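CT009 (Chlamydia trachomatis, PDB 4GQM) is of unknown function but carries a helix-turn-helix domain, so it may bind DNA, and was crystallised as a sub-domain-swapped pair of chains. Local coordinates at residues 30-33 / 34-38; 75-78 / 79-83. All blocks are in the same frame, centred on the assembly; numbering follows the deposited sequence. Where two conformers were deposited one is given.

Overall arrangement
Interaction 1 (30-33/34-38) closes helix 29-36 and interaction 2 (75-78/79-83) closes helix 75-80, so the two hold different elements of one all-helical chain. They do not touch: their centres lie 30 Å apart and their nearest atoms about 20 Å. Each mixes buried and exposed residues, and each packs against the second subunit. The chemistry of the helix ends differs. In interaction 1 the Thr-36 hydroxyl joins a backbone carbonyl to the departing chain, and Val-32 and Ile-38 are the buried residues. Interaction 2 gives the corresponding carbonyl to a histidine ring on the buried side and sets an Arg-77/Glu-81 salt bridge on the exposed one, with a less certain Asp-76/Lys-80 pair beside it.

Interaction 1: 30-33 / 34-38; sequences KDVE and AATSI
Val-32 and Thr-36, one helical turn apart, meet through both backbone and side chain. The carbonyl of Val-32 takes two bonds from Thr-36: the amide N reaches Val-32 O at 2.9 Å, nearly in line with the C=O bond, while the hydroxyl OG1 donates to the same Val-32 O at 2.8 Å from 45° above the carbonyl plane. The two donors therefore approach from distinct directions. With chi1 at 65°, OG1 sits between the backbone N and the carbonyl carbon of its own residue, folded back over the preceding turn. OG1 also accepts from Ile-38 N at 3.1 Å, an almost straight bond (163°) that defines an ST turn. One hydroxyl thus links the last turn of the helix to the chain leaving it. Beside this polar link, the methyls Val-32 CG1 and Thr-36 CG2 lie 4.0 Å apart on side chains set at a slant to each other.

Glu-33 leaves the helix on a different side, roughly a right angle round from Val-32. Its CG, anti to the backbone N, starts an extended chain whose aliphatic part lies alongside the Ile-38 carbonyl, with CG 3.2 Å from Ile-38 O. The carboxylate continues past this carbonyl, and OE2 accepts from Leu-40 N at the start of helix 40-48. The backbone of Glu-33 closes helix 29-36: Ser-37 N donates to Glu-33 O at 2.7 Å, and Ser-37 leaves helical geometry with positive phi.

Val-32, Glu-33 and Ile-38 touch Leu-43 of helix 40-48, while Tyr-67 of the second subunit packs on Val-32 and its Phe-70 on Ala-35 and Thr-36. Two short helices joined by a tight turn, within the range of the family domain, are consistent with the helix-turn-helix motif, helix 29-36 leading into helix 40-48.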
# COMPACT_ATOMS: atom_id res chain seq x y z
N LYS A 30 9.92 8.56 -13.84
CA LYS A 30 10.33 9.49 -12.79
C LYS A 30 9.54 10.80 -12.83
O LYS A 30 9.23 11.37 -11.78
CB LYS A 30 11.82 9.75 -12.81
CG LYS A 30 12.56 8.58 -12.26
CD LYS A 30 14.01 8.87 -12.23
CE LYS A 30 14.79 7.75 -11.56
NZ LYS A 30 16.23 8.03 -11.68
N ASP A 31 9.17 11.26 -14.03
CA ASP A 31 8.31 12.45 -14.13
C ASP A 31 6.97 12.18 -13.49
O ASP A 31 6.41 13.04 -12.81
CB ASP A 31 8.05 12.87 -15.58
CG ASP A 31 9.28 13.34 -16.30
OD1 ASP A 31 10.15 13.99 -15.67
OD2 ASP A 31 9.35 13.10 -17.54
N VAL A 32 6.42 11.00 -13.73
CA VAL A 32 5.13 10.67 -13.16
C VAL A 32 5.24 10.60 -11.64
O VAL A 32 4.39 11.11 -10.91
CB VAL A 32 4.59 9.36 -13.74
CG1 VAL A 32 3.30 9.00 -13.08
CG2 VAL A 32 4.41 9.47 -15.26
N GLU A 33 6.29 9.96 -11.15
CA GLU A 33 6.49 9.88 -9.70
C GLU A 33 6.55 11.28 -9.08
O GLU A 33 5.97 11.55 -8.00
CB GLU A 33 7.79 9.13 -9.42
CG GLU A 33 8.16 9.10 -7.93
CD GLU A 33 9.46 8.38 -7.70
OE1 GLU A 33 10.45 8.63 -8.43
OE2 GLU A 33 9.52 7.57 -6.75
N ALA A 34 7.24 12.19 -9.74
CA ALA A 34 7.34 13.55 -9.23
C ALA A 34 5.97 14.25 -9.13
O ALA A 34 5.70 14.97 -8.16
CB ALA A 34 8.30 14.36 -10.09
N ALA A 35 5.12 14.05 -10.13
CA ALA A 35 3.85 14.76 -10.20
C ALA A 35 2.80 14.15 -9.28
O ALA A 35 1.94 14.86 -8.75
CB ALA A 35 3.34 14.76 -11.63
N THR A 36 2.87 12.83 -9.11
CA THR A 36 1.83 12.10 -8.42
C THR A 36 2.25 11.66 -7.02
O THR A 36 1.40 11.29 -6.23
CB THR A 36 1.43 10.83 -9.17
OG1 THR A 36 2.53 9.91 -9.22
CG2 THR A 36 0.99 11.16 -10.60
N SER A 37 3.55 11.64 -6.78
CA SER A 37 4.11 11.07 -5.55
C SER A 37 3.82 9.57 -5.39
O SER A 37 3.91 9.04 -4.27
CB SER A 37 3.63 11.85 -4.33
OG SER A 37 4.15 13.17 -4.37
N ILE A 38 3.44 8.90 -6.47
CA ILE A 38 3.34 7.46 -6.46
C ILE A 38 4.75 6.92 -6.63
O ILE A 38 5.50 7.31 -7.53
CB ILE A 38 2.48 6.93 -7.63
CG1 ILE A 38 1.08 7.52 -7.57
CG2 ILE A 38 2.44 5.43 -7.61
CD1 ILE A 38 0.34 7.32 -8.87

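Interaction 2: 75-78 / 79-83; sequences GDRL and LKEHP
His-82 turns its ring back onto the Leu-78 carbonyl, and the tight side of the contact gathers there. ND1 donates to Leu-78 O at 2.8 Å along a nearly straight path (170°), with the oxygen in the ring plane, at the edge. Since a carbonyl oxygen can only accept, ND1 must carry the proton. Leu-78 CD1 lies 3.9 Å from His-82 CE1, so a leucine methyl sits beside CE1, somewhat out of the ring plane. Leu-79, on the buried side too, sets its CG 3.5 Å from Gly-75 O.

The solvent side is held by charge instead. Arg-77, bent at chi2 and chi3, grips Glu-81 side-on with two nitrogens: NE reaches Glu-81 OE2 at 2.6 Å, and NH2 reaches Glu-81 OE1 at 3.2 Å. The fit is not flat, since guanidinium and carboxylate planes stand 30° apart and OE2 is met from above the carboxylate plane. One residue earlier in each segment, in the given conformer Lys-80 NZ comes to Asp-76 OD2 on its syn side, but with two conformers deposited and so short a separation this salt bridge is doubtful.

His-82 is the N-cap residue of helix 83-104, which makes this the corner between that helix and helix 75-80. Against the corner lies the second subunit: ND1 of its His-13 is hydrogen-bonded to His-82 NE2, and its Leu-14 packs on Leu-78 and Leu-79.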
# COMPACT_ATOMS: atom_id res chain seq x y z
N GLY A 75 14.11 1.70 12.42
CA GLY A 75 12.77 1.17 12.25
C GLY A 75 12.69 -0.31 12.54
O GLY A 75 11.68 -0.79 13.03
N ASP A 76 13.76 -1.05 12.23
CA ASP A 76 13.79 -2.46 12.51
C ASP A 76 13.71 -2.70 14.02
O ASP A 76 12.92 -3.52 14.49
CB ASP A 76 15.05 -3.07 11.93
CG ASP A 76 15.12 -4.53 12.15
OD1 ASP A 76 14.44 -5.29 11.42
OD2 ASP A 76 15.84 -4.92 13.08
N ARG A 77 14.50 -1.95 14.78
CA ARG A 77 14.50 -2.07 16.22
C ARG A 77 13.14 -1.63 16.78
O ARG A 77 12.57 -2.26 17.67
CB ARG A 77 15.60 -1.20 16.84
CG ARG A 77 15.80 -1.49 18.30
CD ARG A 77 16.24 -0.30 19.11
NE ARG A 77 15.05 0.48 19.41
CZ ARG A 77 14.90 1.78 19.22
NH1 ARG A 77 15.90 2.52 18.75
NH2 ARG A 77 13.72 2.36 19.50
N LEU A 78 12.63 -0.52 16.26
CA LEU A 78 11.38 0.03 16.75
C LEU A 78 10.25 -1.00 16.59
O LEU A 78 9.44 -1.22 17.52
CB LEU A 78 11.09 1.35 16.03
CG LEU A 78 9.79 2.06 16.40
CD1 LEU A 78 9.77 2.40 17.86
CD2 LEU A 78 9.63 3.31 15.56
N LEU A 79 10.16 -1.64 15.42
CA LEU A 79 9.09 -2.59 15.23
C LEU A 79 9.32 -3.84 16.07
O LEU A 79 8.37 -4.41 16.58
CB LEU A 79 8.88 -2.88 13.72
CG LEU A 79 8.34 -1.68 12.91
CD1 LEU A 79 8.04 -2.05 11.48
CD2 LEU A 79 7.13 -0.99 13.60
N LYS A 80 10.58 -4.25 16.27
CA LYS A 80 10.87 -5.37 17.16
C LYS A 80 10.43 -5.12 18.61
O LYS A 80 10.12 -6.06 19.35
CB LYS A 80 12.33 -5.79 17.08
CG LYS A 80 12.63 -6.51 15.77
CD LYS A 80 14.13 -6.66 15.55
CE LYS A 80 14.45 -7.45 14.29
NZ LYS A 80 15.90 -7.31 13.90
N GLU A 81 10.40 -3.86 19.03
CA GLU A 81 9.90 -3.50 20.35
C GLU A 81 8.37 -3.51 20.43
O GLU A 81 7.80 -3.26 21.50
CB GLU A 81 10.41 -2.11 20.73
CG GLU A 81 11.91 -2.07 20.96
CD GLU A 81 12.47 -0.67 21.08
OE1 GLU A 81 11.71 0.32 20.94
OE2 GLU A 81 13.69 -0.56 21.30
N HIS A 82 7.72 -3.77 19.29
CA HIS A 82 6.28 -3.88 19.20
C HIS A 82 5.98 -5.25 18.59
O HIS A 82 5.57 -5.34 17.44
CB HIS A 82 5.69 -2.71 18.40
CG HIS A 82 5.92 -1.39 19.07
ND1 HIS A 82 7.12 -0.71 18.99
CD2 HIS A 82 5.14 -0.69 19.91
CE1 HIS A 82 7.05 0.38 19.73
NE2 HIS A 82 5.87 0.41 20.31
N PRO A 83 6.20 -6.33 19.37
CA PRO A 83 6.12 -7.67 18.76
C PRO A 83 4.74 -8.06 18.27
O PRO A 83 4.64 -8.87 17.33
CB PRO A 83 6.56 -8.60 19.88
CG PRO A 83 6.34 -7.80 21.15
CD PRO A 83 6.71 -6.40 20.75